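Local coordinates for TRAP-type transporter, periplasmic component (Cupriavidus necator, PDB 4P8B), which binds (S)-2-acetolactate and probably serves as the periplasmic solute-binding component of a TRAP-type transporter that carries it, at residues Lys133-Thr138 and Leu147-Asn152; Lys121-Leu126 and Ala241-Phe246; Met197-Ala202 and Ala224-Val229. All blocks are in the same frame, centred on the assembly; numbering follows the deposited sequence.

Contact 1. Residues Lys133-Thr138 and Leu147-Asn152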
ATOM      1  N   LYS A 133     -14.509  -1.916  -8.321  1.00 13.87           N
ATOM      2  CA  LYS A 133     -15.115  -3.024  -9.037  1.00 14.49           C
ATOM      3  C   LYS A 133     -14.405  -3.274 -10.365  1.00 14.56           C
ATOM      4  O   LYS A 133     -14.146  -4.421 -10.739  1.00 15.30           O
ATOM      5  CB  LYS A 133     -16.603  -2.772  -9.221  1.00 17.37           C
ATOM      6  CG  LYS A 133     -17.368  -2.825  -7.892  1.00 26.34           C
ATOM      7  CD  LYS A 133     -18.814  -2.367  -8.042  1.00 35.01           C
ATOM      8  CE  LYS A 133     -19.544  -2.392  -6.699  1.00 40.17           C
ATOM      9  NZ  LYS A 133     -20.509  -1.263  -6.518  1.00 34.81           N
ATOM     10  N   SER A 134     -14.058  -2.199 -11.065  1.00 15.79           N
ATOM     11  CA  SER A 134     -13.351  -2.326 -12.333  1.00 15.61           C
ATOM     12  C   SER A 134     -11.987  -2.980 -12.119  1.00 15.38           C
ATOM     13  O   SER A 134     -11.568  -3.840 -12.886  1.00 16.31           O
ATOM     14  CB  SER A 134     -13.203  -0.949 -12.990  1.00 16.59           C
ATOM     15  OG  SER A 134     -12.461  -1.043 -14.202  1.00 20.76           O
ATOM     16  N   ILE A 135     -11.280  -2.555 -11.081  1.00 14.04           N
ATOM     17  CA  ILE A 135      -9.967  -3.127 -10.780  1.00 15.25           C
ATOM     18  C   ILE A 135     -10.080  -4.617 -10.432  1.00 12.47           C
ATOM     19  O   ILE A 135      -9.308  -5.434 -10.931  1.00 14.08           O
ATOM     20  CB  ILE A 135      -9.259  -2.338  -9.662  1.00 13.78           C
ATOM     21  CG1 ILE A 135      -8.735  -1.022 -10.242  1.00 16.73           C
ATOM     22  CG2 ILE A 135      -8.120  -3.145  -9.080  1.00 14.74           C
ATOM     23  CD1 ILE A 135      -8.306  -0.011  -9.229  1.00 19.58           C
ATOM     24  N   PHE A 136     -11.072  -4.970  -9.625  1.00 13.63           N
ATOM     25  CA  PHE A 136     -11.294  -6.384  -9.304  1.00 13.54           C
ATOM     26  C   PHE A 136     -11.560  -7.223 -10.553  1.00 14.60           C
ATOM     27  O   PHE A 136     -11.023  -8.318 -10.687  1.00 15.61           O
ATOM     28  CB  PHE A 136     -12.424  -6.568  -8.291  1.00 13.32           C
ATOM     29  CG  PHE A 136     -11.969  -6.530  -6.847  1.00 14.58           C
ATOM     30  CD1 PHE A 136     -10.848  -5.826  -6.460  1.00 12.97           C
ATOM     31  CD2 PHE A 136     -12.702  -7.208  -5.879  1.00 14.81           C
ATOM     32  CE1 PHE A 136     -10.434  -5.820  -5.115  1.00 14.90           C
ATOM     33  CE2 PHE A 136     -12.293  -7.196  -4.544  1.00 14.76           C
ATOM     34  CZ  PHE A 136     -11.182  -6.494  -4.177  1.00 15.21           C
ATOM     35  N   ALA A 137     -12.361  -6.701 -11.483  1.00 15.36           N
ATOM     36  CA  ALA A 137     -12.626  -7.433 -12.725  1.00 16.53           C
ATOM     37  C   ALA A 137     -11.338  -7.648 -13.513  1.00 15.99           C
ATOM     38  O   ALA A 137     -11.128  -8.734 -14.079  1.00 19.29           O
ATOM     39  CB  ALA A 137     -13.652  -6.699 -13.577  1.00 17.43           C
ATOM     40  N   THR A 138     -10.475  -6.637 -13.537  1.00 16.39           N
ATOM     41  CA  THR A 138      -9.213  -6.735 -14.246  1.00 18.44           C
ATOM     42  C   THR A 138      -8.332  -7.807 -13.597  1.00 18.05           C
ATOM     43  O   THR A 138      -7.696  -8.622 -14.276  1.00 19.00           O
ATOM     44  CB  THR A 138      -8.487  -5.381 -14.262  1.00 19.96           C
ATOM     45  OG1 THR A 138      -9.216  -4.444 -15.077  1.00 20.43           O
ATOM     46  CG2 THR A 138      -7.073  -5.532 -14.813  1.00 23.34           C
ATOM     47  N   LEU A 147     -10.780 -10.722  -3.375  1.00 13.49           N
ATOM     48  CA  LEU A 147     -11.859 -11.001  -2.440  1.00 13.12           C
ATOM     49  C   LEU A 147     -12.241  -9.835  -1.528  1.00 12.78           C
ATOM     50  O   LEU A 147     -13.372  -9.767  -1.060  1.00 15.36           O
ATOM     51  CB  LEU A 147     -11.482 -12.189  -1.565  1.00 14.80           C
ATOM     52  CG  LEU A 147     -11.240 -13.504  -2.317  1.00 16.21           C
ATOM     53  CD1 LEU A 147     -10.812 -14.592  -1.340  1.00 18.57           C
ATOM     54  CD2 LEU A 147     -12.459 -13.965  -3.128  1.00 18.63           C
ATOM     55  N   ALA A 148     -11.283  -8.970  -1.199  1.00 11.87           N
ATOM     56  CA  ALA A 148     -11.551  -7.876  -0.279  1.00 13.06           C
ATOM     57  C   ALA A 148     -10.450  -6.852  -0.332  1.00  9.72           C
ATOM     58  O   ALA A 148      -9.360  -7.113  -0.838  1.00 10.07           O
ATOM     59  CB  ALA A 148     -11.672  -8.399   1.137  1.00 12.16           C
ATOM     60  N   TRP A 149     -10.764  -5.678   0.205  1.00  9.82           N
ATOM     61  CA  TRP A 149      -9.825  -4.580   0.355  1.00  9.07           C
ATOM     62  C   TRP A 149      -9.391  -4.409   1.798  1.00  8.52           C
ATOM     63  O   TRP A 149     -10.191  -4.524   2.733  1.00  9.81           O
ATOM     64  CB  TRP A 149     -10.465  -3.253  -0.086  1.00 10.78           C
ATOM     65  CG  TRP A 149     -10.850  -3.168  -1.535  1.00  8.96           C
ATOM     66  CD1 TRP A 149     -12.054  -3.503  -2.086  1.00 13.03           C
ATOM     67  CD2 TRP A 149     -10.020  -2.740  -2.612  1.00  9.73           C
ATOM     68  NE1 TRP A 149     -12.013  -3.306  -3.436  1.00 11.11           N
ATOM     69  CE2 TRP A 149     -10.789  -2.829  -3.791  1.00  9.80           C
ATOM     70  CE3 TRP A 149      -8.699  -2.272  -2.693  1.00  8.70           C
ATOM     71  CZ2 TRP A 149     -10.273  -2.483  -5.043  1.00 12.16           C
ATOM     72  CZ3 TRP A 149      -8.207  -1.912  -3.929  1.00  8.96           C
ATOM     73  CH2 TRP A 149      -8.991  -2.031  -5.094  1.00 11.24           C
ATOM     74  N   GLY A 150      -8.109  -4.097   1.951  1.00  8.38           N
ATOM     75  CA  GLY A 150      -7.541  -3.589   3.193  1.00  9.26           C
ATOM     76  C   GLY A 150      -6.861  -2.267   2.916  1.00  7.26           C
ATOM     77  O   GLY A 150      -7.139  -1.587   1.935  1.00  8.05           O
ATOM     78  N   GLU A 151      -5.936  -1.908   3.797  1.00  7.90           N
ATOM     79  CA  GLU A 151      -5.258  -0.616   3.706  1.00  7.39           C
ATOM     80  C   GLU A 151      -3.867  -0.630   4.292  1.00  7.51           C
ATOM     81  O   GLU A 151      -3.639  -1.147   5.380  1.00  8.15           O
ATOM     82  CB  GLU A 151      -6.087   0.434   4.433  1.00  8.65           C
ATOM     83  CG  GLU A 151      -5.558   1.868   4.296  1.00  8.42           C
ATOM     84  CD  GLU A 151      -6.662   2.861   4.499  1.00  9.22           C
ATOM     85  OE1 GLU A 151      -7.674   2.710   3.803  1.00 10.46           O
ATOM     86  OE2 GLU A 151      -6.558   3.737   5.384  1.00 10.74           O
ATOM     87  N   ASN A 152      -2.919  -0.045   3.561  1.00  7.42           N
ATOM     88  CA  ASN A 152      -1.625   0.322   4.140  1.00  6.35           C
ATOM     89  C   ASN A 152      -1.789   1.758   4.639  1.00  7.59           C
ATOM     90  O   ASN A 152      -1.783   1.983   5.848  1.00  8.29           O
ATOM     91  CB  ASN A 152      -0.522   0.141   3.107  1.00  7.03           C
ATOM     92  CG  ASN A 152       0.826  -0.240   3.730  1.00  7.11           C
ATOM     93  OD1 ASN A 152       0.919  -0.608   4.907  1.00  8.13           O
ATOM     94  ND2 ASN A 152       1.857  -0.171   2.925  1.00  7.92           N
TER
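The ring of F136 lies against the indole of W149 in an offset stack: its centroid sits 4.4 Å from that of the five-membered ring, and the planes are inclined by 15°. F136 CE1 lies over the indole face near its rim, above W149 CE2 (3.3 Å) and close to CZ2, while F136 CZ reaches W149 NE1 at 3.4 Å. The two side chains run past each other in opposite directions. W149 can meet the phenyl because its CG lies beside the backbone N (chi1 -64°), which swings the indole out across the strand direction toward helix 130-141. At its far edge the phenyl also approaches the strand backbone, with F136 CZ 3.9 Å from A148 O near the ring plane. One residue earlier, I135 CG2 adds a looser apolar contact, 4.2 Å from W149 CH2. The helix and strand segments run at 126° to each other, their axes 10.8 Å apart at closest approach. Around this pair, P243 and I245 of strand 241-249 pack on W149, T127 of helix 120-127 touches the indole, and L147 and A148 turn to helix 258-279, while helix 130-141 packs on the opposite face of the sheet.

Contact 2. Residues Lys121-Leu126 and Ala241-Phe246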
ATOM      1  N   LYS A 121     -12.156   9.466   2.920  1.00 12.77           N
ATOM      2  CA  LYS A 121     -13.440   9.373   2.234  1.00 12.70           C
ATOM      3  C   LYS A 121     -13.191   9.178   0.737  1.00 12.63           C
ATOM      4  O   LYS A 121     -13.941   8.467   0.064  1.00 13.19           O
ATOM      5  CB  LYS A 121     -14.279  10.621   2.499  1.00 17.23           C
ATOM      6  CG  LYS A 121     -15.770  10.407   2.316  1.00 25.78           C
ATOM      7  CD  LYS A 121     -16.583  11.542   2.960  1.00 30.23           C
ATOM      8  CE  LYS A 121     -18.072  11.285   2.864  1.00 35.71           C
ATOM      9  NZ  LYS A 121     -18.868  12.410   3.440  1.00 37.09           N
ATOM     10  N   ALA A 122     -12.135   9.780   0.219  1.00 11.20           N
ATOM     11  CA  ALA A 122     -11.800   9.671  -1.196  1.00 12.05           C
ATOM     12  C   ALA A 122     -11.300   8.281  -1.526  1.00 10.93           C
ATOM     13  O   ALA A 122     -11.684   7.713  -2.546  1.00 11.48           O
ATOM     14  CB  ALA A 122     -10.772  10.727  -1.580  1.00 12.60           C
ATOM     15  N   LEU A 123     -10.435   7.724  -0.691  1.00  9.46           N
ATOM     16  CA  LEU A 123      -9.962   6.381  -0.923  1.00 11.01           C
ATOM     17  C   LEU A 123     -11.129   5.395  -0.885  1.00 12.81           C
ATOM     18  O   LEU A 123     -11.250   4.509  -1.748  1.00 11.11           O
ATOM     19  CB  LEU A 123      -8.894   6.038   0.134  1.00 11.48           C
ATOM     20  CG  LEU A 123      -8.323   4.623   0.183  1.00 12.12           C
ATOM     21  CD1 LEU A 123      -7.807   4.190  -1.158  1.00 13.81           C
ATOM     22  CD2 LEU A 123      -7.223   4.501   1.233  1.00 13.88           C
ATOM     23  N   ASP A 124     -11.999   5.542   0.111  1.00 11.82           N
ATOM     24  CA  ASP A 124     -13.141   4.646   0.242  1.00 11.42           C
ATOM     25  C   ASP A 124     -14.074   4.779  -0.954  1.00 11.92           C
ATOM     26  O   ASP A 124     -14.692   3.803  -1.367  1.00 12.25           O
ATOM     27  CB  ASP A 124     -13.898   4.913   1.552  1.00 10.91           C
ATOM     28  CG  ASP A 124     -13.134   4.431   2.780  1.00 15.99           C
ATOM     29  OD1 ASP A 124     -12.262   3.547   2.641  1.00 15.51           O
ATOM     30  OD2 ASP A 124     -13.450   4.915   3.885  1.00 16.32           O
ATOM     31  N   ALA A 125     -14.203   5.985  -1.508  1.00 12.08           N
ATOM     32  CA  ALA A 125     -15.055   6.181  -2.682  1.00 11.09           C
ATOM     33  C   ALA A 125     -14.548   5.375  -3.866  1.00 11.56           C
ATOM     34  O   ALA A 125     -15.337   4.979  -4.715  1.00 12.57           O
ATOM     35  CB  ALA A 125     -15.158   7.648  -3.036  1.00 13.18           C
ATOM     36  N   LEU A 126     -13.254   5.137  -3.921  1.00 11.88           N
ATOM     37  CA  LEU A 126     -12.678   4.319  -4.981  1.00 11.15           C
ATOM     38  C   LEU A 126     -12.863   2.840  -4.686  1.00 11.11           C
ATOM     39  O   LEU A 126     -13.444   2.107  -5.492  1.00 13.44           O
ATOM     40  CB  LEU A 126     -11.211   4.661  -5.208  1.00  9.56           C
ATOM     41  CG  LEU A 126     -10.920   6.130  -5.511  1.00 11.28           C
ATOM     42  CD1 LEU A 126      -9.477   6.275  -5.926  1.00 11.80           C
ATOM     43  CD2 LEU A 126     -11.846   6.653  -6.571  1.00 13.96           C
ATOM     44  N   ALA A 241      -2.019   6.978  -1.363  1.00  7.02           N
ATOM     45  CA  ALA A 241      -2.273   5.955  -0.359  1.00  7.10           C
ATOM     46  C   ALA A 241      -2.369   4.622  -1.065  1.00  7.12           C
ATOM     47  O   ALA A 241      -3.040   4.527  -2.090  1.00  9.27           O
ATOM     48  CB  ALA A 241      -3.531   6.218   0.425  1.00  9.35           C
ATOM     49  N   ASP A 242      -1.742   3.587  -0.516  1.00  7.12           N
ATOM     50  CA  ASP A 242      -1.882   2.257  -1.071  1.00  7.40           C
ATOM     51  C   ASP A 242      -2.882   1.435  -0.275  1.00  7.59           C
ATOM     52  O   ASP A 242      -2.661   1.169   0.927  1.00  7.70           O
ATOM     53  CB  ASP A 242      -0.528   1.505  -1.276  1.00  8.08           C
ATOM     54  CG  ASP A 242       0.329   1.358  -0.026  1.00  7.29           C
ATOM     55  OD1 ASP A 242       0.492   2.324   0.753  1.00  7.66           O
ATOM     56  OD2 ASP A 242       0.958   0.271   0.110  1.00  8.24           O
ATOM     57  N   PRO A 243      -3.969   1.025  -0.922  1.00  7.23           N
ATOM     58  CA  PRO A 243      -4.817  -0.005  -0.332  1.00  7.21           C
ATOM     59  C   PRO A 243      -4.145  -1.345  -0.435  1.00  8.99           C
ATOM     60  O   PRO A 243      -3.140  -1.506  -1.128  1.00  8.61           O
ATOM     61  CB  PRO A 243      -6.099   0.089  -1.153  1.00 10.12           C
ATOM     62  CG  PRO A 243      -5.707   0.693  -2.453  1.00 12.44           C
ATOM     63  CD  PRO A 243      -4.422   1.429  -2.266  1.00  7.82           C
ATOM     64  N   LEU A 244      -4.725  -2.312   0.262  1.00  7.58           N
ATOM     65  CA  LEU A 244      -4.326  -3.701   0.147  1.00  8.18           C
ATOM     66  C   LEU A 244      -5.432  -4.477  -0.509  1.00  9.05           C
ATOM     67  O   LEU A 244      -6.591  -4.096  -0.414  1.00  8.76           O
ATOM     68  CB  LEU A 244      -4.035  -4.300   1.528  1.00  8.89           C
ATOM     69  CG  LEU A 244      -3.026  -3.580   2.407  1.00  9.04           C
ATOM     70  CD1 LEU A 244      -2.960  -4.216   3.789  1.00  9.55           C
ATOM     71  CD2 LEU A 244      -1.658  -3.528   1.749  1.00  9.22           C
ATOM     72  N   ILE A 245      -5.084  -5.598  -1.139  1.00  9.21           N
ATOM     73  CA  ILE A 245      -6.069  -6.506  -1.708  1.00 10.64           C
ATOM     74  C   ILE A 245      -5.769  -7.920  -1.233  1.00 10.85           C
ATOM     75  O   ILE A 245      -4.622  -8.386  -1.262  1.00 10.86           O
ATOM     76  CB  ILE A 245      -6.083  -6.460  -3.253  1.00 10.64           C
ATOM     77  CG1 ILE A 245      -6.243  -5.010  -3.731  1.00 11.13           C
ATOM     78  CG2 ILE A 245      -7.200  -7.338  -3.807  1.00 13.04           C
ATOM     79  CD1 ILE A 245      -6.179  -4.860  -5.250  1.00 12.07           C
ATOM     80  N   PHE A 246      -6.839  -8.580  -0.795  1.00 11.54           N
ATOM     81  CA  PHE A 246      -6.836  -9.977  -0.371  1.00 12.46           C
ATOM     82  C   PHE A 246      -7.126 -10.816  -1.619  1.00 13.48           C
ATOM     83  O   PHE A 246      -8.181 -10.627  -2.249  1.00 13.91           O
ATOM     84  CB  PHE A 246      -7.942 -10.209   0.682  1.00 12.88           C
ATOM     85  CG  PHE A 246      -7.712  -9.540   2.014  1.00 12.19           C
ATOM     86  CD1 PHE A 246      -7.769  -8.173   2.141  1.00 11.94           C
ATOM     87  CD2 PHE A 246      -7.473 -10.305   3.155  1.00 12.75           C
ATOM     88  CE1 PHE A 246      -7.569  -7.581   3.351  1.00 12.45           C
ATOM     89  CE2 PHE A 246      -7.271  -9.707   4.369  1.00 13.18           C
ATOM     90  CZ  PHE A 246      -7.315  -8.362   4.474  1.00 12.92           C
TER
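L123 meets A241 and P243 with the two branches of one isobutyl group, without any hydrogen bond between the segments. Its CB leaves helix 120-127 in the direction of the strand. CG is then set opposite the backbone N (chi1 175°), extending the side chain away from the helix before it forks. CD2 comes to 4.2 Å from CB of A241, and CD1 lies 4.3 Å from CG of P243, the outermost carbon of the pyrrolidine ring. The leucine fork therefore touches two residues of strand 241-249 whose CB atoms both face the helix, and the residue between them, D242, directs its own CB the other way. These are loose van der Waals contacts that bury 109 Å² in all.

Helix 120-127 thereby packs over one face of the mixed five-stranded sheet of a periplasmic binding protein domain, in which strand 241-249 runs antiparallel to both of its neighbours, 93-97 and 144-154. The opposite direction of D242 matters for the pocket: its carboxylate forms a salt bridge with R155 and accepts hydrogen bonds from S97 and N152, and it also touches the bound acetolactate. R155 and N152 are themselves ligand-binding residues, so D242, itself in contact with the ligand, probably also holds these two side chains in place. L123 is covered further by E151 of strand 144-154 and by M117, while P243 continues against F111 and T98.

Contact 3. Residues Met197-Ala202 and Ala224-Val229. With X2X ((2S)-2-hydroxy-2-methyl-3-oxobutanoic acid), chain D.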
HETATM    1  N   MSE A 197      14.023   0.189  -4.120  1.00 13.20           N
HETATM    2  CA  MSE A 197      14.421  -1.064  -3.499  1.00 13.11           C
HETATM    3  C   MSE A 197      13.305  -1.645  -2.653  1.00 12.06           C
HETATM    4  O   MSE A 197      12.368  -0.957  -2.277  1.00 10.78           O
HETATM    5  CB  MSE A 197      15.681  -0.887  -2.664  1.00 20.04           C
HETATM    6  CG  MSE A 197      15.465  -0.060  -1.450  1.00 15.57           C
HETATM    7 SE   MSE A 197      17.133   0.584  -0.620  0.85 18.12          SE
HETATM    8  CE  MSE A 197      17.608   1.883  -1.924  1.00 21.61           C
ATOM      9  N   SER A 198      13.396  -2.954  -2.428  1.00 12.26           N
ATOM     10  CA  SER A 198      12.420  -3.658  -1.620  1.00 12.14           C
ATOM     11  C   SER A 198      12.371  -3.149  -0.201  1.00 11.93           C
ATOM     12  O   SER A 198      13.297  -2.475   0.279  1.00 11.93           O
ATOM     13  CB  SER A 198      12.757  -5.142  -1.567  1.00 12.85           C
ATOM     14  OG  SER A 198      13.965  -5.319  -0.828  1.00 16.21           O
ATOM     15  N   TRP A 199      11.300  -3.482   0.503  1.00 10.63           N
ATOM     16  CA  TRP A 199      11.164  -3.120   1.899  1.00 10.30           C
ATOM     17  C   TRP A 199      12.347  -3.707   2.701  1.00 12.35           C
ATOM     18  O   TRP A 199      12.926  -3.024   3.544  1.00 12.69           O
ATOM     19  CB  TRP A 199       9.833  -3.625   2.444  1.00 11.08           C
ATOM     20  CG  TRP A 199       9.693  -3.507   3.928  1.00 11.64           C
ATOM     21  CD1 TRP A 199       9.661  -4.528   4.823  1.00 15.15           C
ATOM     22  CD2 TRP A 199       9.612  -2.305   4.686  1.00 11.70           C
ATOM     23  NE1 TRP A 199       9.541  -4.035   6.095  1.00 16.61           N
ATOM     24  CE2 TRP A 199       9.512  -2.670   6.041  1.00 11.90           C
ATOM     25  CE3 TRP A 199       9.620  -0.952   4.352  1.00 12.70           C
ATOM     26  CZ2 TRP A 199       9.390  -1.730   7.061  1.00 15.91           C
ATOM     27  CZ3 TRP A 199       9.512  -0.007   5.378  1.00 14.58           C
ATOM     28  CH2 TRP A 199       9.406  -0.415   6.715  1.00 13.48           C
ATOM     29  N   ALA A 200      12.749  -4.940   2.413  1.00 12.74           N
ATOM     30  CA  ALA A 200      13.892  -5.513   3.130  1.00 13.67           C
ATOM     31  C   ALA A 200      15.141  -4.651   2.908  1.00 15.51           C
ATOM     32  O   ALA A 200      15.907  -4.331   3.842  1.00 17.91           O
ATOM     33  CB  ALA A 200      14.153  -6.948   2.686  1.00 18.66           C
ATOM     34  N   ASP A 201      15.394  -4.299   1.660  1.00 14.74           N
ATOM     35  CA  ASP A 201      16.613  -3.583   1.332  1.00 12.73           C
ATOM     36  C   ASP A 201      16.609  -2.129   1.857  1.00 12.58           C
ATOM     37  O   ASP A 201      17.666  -1.537   2.103  1.00 13.24           O
ATOM     38  CB  ASP A 201      16.851  -3.632  -0.180  1.00 14.46           C
ATOM     39  CG  ASP A 201      17.390  -4.968  -0.644  1.00 23.28           C
ATOM     40  OD1 ASP A 201      17.879  -5.744   0.205  1.00 21.52           O
ATOM     41  OD2 ASP A 201      17.368  -5.216  -1.863  1.00 20.10           O
ATOM     42  N   ALA A 202      15.426  -1.571   2.042  1.00 12.08           N
ATOM     43  CA  ALA A 202      15.322  -0.235   2.573  1.00 11.04           C
ATOM     44  C   ALA A 202      15.899  -0.106   3.970  1.00 13.23           C
ATOM     45  O   ALA A 202      16.429   0.951   4.320  1.00 13.87           O
ATOM     46  CB  ALA A 202      13.869   0.205   2.560  1.00 11.92           C
ATOM     47  N   ALA A 224       7.723  -0.125  12.461  1.00 11.36           N
ATOM     48  CA  ALA A 224       9.115  -0.326  12.093  1.00 12.36           C
ATOM     49  C   ALA A 224      10.043   0.639  12.848  1.00 11.86           C
ATOM     50  O   ALA A 224      11.257   0.577  12.664  1.00 15.15           O
ATOM     51  CB  ALA A 224       9.298  -0.161  10.593  1.00 10.47           C
ATOM     52  N   LYS A 225       9.484   1.519  13.682  1.00 11.93           N
ATOM     53  CA  LYS A 225      10.284   2.449  14.490  1.00 11.95           C
ATOM     54  C   LYS A 225      11.283   3.200  13.631  1.00 12.52           C
ATOM     55  O   LYS A 225      12.472   3.268  13.961  1.00 12.40           O
ATOM     56  CB  LYS A 225      10.985   1.703  15.619  1.00 16.04           C
ATOM     57  CG  LYS A 225      10.033   1.010  16.547  1.00 15.88           C
ATOM     58  CD  LYS A 225      10.729   0.504  17.785  1.00 22.31           C
ATOM     59  CE  LYS A 225       9.717   0.031  18.814  1.00 28.03           C
ATOM     60  NZ  LYS A 225       8.984  -1.182  18.363  1.00 39.77           N
ATOM     61  N   LEU A 226      10.800   3.844  12.561  1.00 11.30           N
ATOM     62  CA  LEU A 226      11.742   4.357  11.557  1.00 10.31           C
ATOM     63  C   LEU A 226      12.552   5.536  12.074  1.00 10.39           C
ATOM     64  O   LEU A 226      13.608   5.831  11.539  1.00 11.18           O
ATOM     65  CB  LEU A 226      11.034   4.704  10.249  1.00 10.87           C
ATOM     66  CG  LEU A 226      10.513   3.480   9.495  1.00 10.09           C
ATOM     67  CD1 LEU A 226       9.945   3.951   8.146  1.00 10.35           C
ATOM     68  CD2 LEU A 226      11.571   2.448   9.261  1.00 11.75           C
ATOM     69  N   TYR A 227      12.085   6.162  13.150  1.00 12.43           N
ATOM     70  CA  TYR A 227      12.872   7.201  13.806  1.00 13.02           C
ATOM     71  C   TYR A 227      14.192   6.660  14.337  1.00 13.42           C
ATOM     72  O   TYR A 227      15.111   7.426  14.573  1.00 15.70           O
ATOM     73  CB  TYR A 227      12.089   7.880  14.945  1.00 16.61           C
ATOM     74  CG  TYR A 227      11.363   6.914  15.836  1.00 15.96           C
ATOM     75  CD1 TYR A 227      11.978   6.334  16.944  1.00 15.73           C
ATOM     76  CD2 TYR A 227      10.055   6.552  15.550  1.00 19.46           C
ATOM     77  CE1 TYR A 227      11.284   5.422  17.736  1.00 17.04           C
ATOM     78  CE2 TYR A 227       9.369   5.663  16.330  1.00 18.67           C
ATOM     79  CZ  TYR A 227       9.972   5.095  17.417  1.00 16.17           C
ATOM     80  OH  TYR A 227       9.265   4.206  18.193  1.00 19.27           O
ATOM     81  N   THR A 228      14.304   5.352  14.547  1.00 12.60           N
ATOM     82  CA  THR A 228      15.552   4.746  15.002  1.00 13.80           C
ATOM     83  C   THR A 228      16.556   4.531  13.875  1.00 13.66           C
ATOM     84  O   THR A 228      17.718   4.203  14.137  1.00 15.06           O
ATOM     85  CB  THR A 228      15.346   3.416  15.754  1.00 14.45           C
ATOM     86  OG1 THR A 228      14.923   2.388  14.845  1.00 15.46           O
ATOM     87  CG2 THR A 228      14.333   3.594  16.882  1.00 16.32           C
ATOM     88  N   VAL A 229      16.117   4.727  12.637  1.00 12.96           N
ATOM     89  CA  VAL A 229      17.004   4.669  11.474  1.00 12.72           C
ATOM     90  C   VAL A 229      16.947   5.998  10.712  1.00 13.49           C
ATOM     91  O   VAL A 229      16.805   6.044   9.486  1.00 13.47           O
ATOM     92  CB  VAL A 229      16.732   3.445  10.572  1.00 12.83           C
ATOM     93  CG1 VAL A 229      17.217   2.161  11.276  1.00 15.53           C
ATOM     94  CG2 VAL A 229      15.275   3.334  10.199  1.00 13.17           C
TER
HETATM   95  OAD X2X D 403       7.813  -1.441   0.657  1.00  8.35           O
HETATM   96  CAH X2X D 403       7.025  -0.678   1.304  1.00  8.33           C
HETATM   97  OAE X2X D 403       7.320   0.532   1.533  1.00  8.55           O
HETATM   98  CAI X2X D 403       5.716  -1.197   1.800  1.00  8.12           C
HETATM   99  CAB X2X D 403       5.989  -2.194   2.905  1.00  8.73           C
HETATM  100  OAF X2X D 403       4.855  -0.149   2.147  1.00  8.19           O
HETATM  101  CAG X2X D 403       5.091  -1.872   0.622  1.00  8.21           C
HETATM  102  OAC X2X D 403       5.161  -3.095   0.498  1.00  8.25           O
HETATM  103  CAA X2X D 403       4.410  -1.060  -0.427  1.00  8.58           C
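The CA atoms of W199 and A224 stand 10.8 Å apart, and contact between the two segments is made by side chains alone. In 197-202 the chain enters helix 199-208 through S198, an N-cap residue whose OG accepts a bond of 3.0 Å from D201 N. In 224-229 the preceding helix 218-223 ends in a Schellman motif: K225 takes positive phi (51°), and a short 3-10 segment, 226-228, follows. The carbonyl O of K225 receives both T228 N and T228 OG1, the latter at 2.8 Å, tying this turn together.

W199 supplies the contact from the helix side. Its CG lies beside the carbonyl carbon, anti to N (chi1 170°), and the indole extends with its six-membered ring foremost. A224 CB meets that ring at its edge, in plane, 3.9 Å from W199 CZ2. L226 CD2 adds a looser contact with W199 CH2 at 4.4 Å.

The same indole belongs to the ligand pocket of this family 7 solute-binding protein. Methyl CAB of the bound acetolactate lies over one face of the ring, displaced toward its rim and 3.8 Å above the plane. W199 CB also approaches carboxylate oxygen OAD at 3.5 Å. The indole thus has ligand over a face and the helix-terminating turn at an edge. The backbone of W199 is held as well: W199 N donates to Q79 OE1, while Q79 NE2 is hydrogen-bonded to the ligand. R176, another ligand-binding residue, donates through NH2 to the carbonyl O of M197 (selenomethionine), and V220 and N216 pack against W199.

Contacts 1 and 2 are neighbours, their centres 8 Å apart, because strands 144-154 and 241-249 lie side by side in one sheet and helices 120-127 and 130-141 follow each other in the chain. Probable backbone hydrogen bonds join them, from G150 N to L244 O and from L147 N to F246 O, both 2.8 Å. Contact 3 lies apart, with its centre about 27 Å from that of contact 1 and 23 Å from that of contact 2. The bound acetolactate relates the three: N152, by a weak hydrogen bond, and D242, by contact, meet it from the two strands, and W199 of contact 3 lies roughly across the ligand from D242.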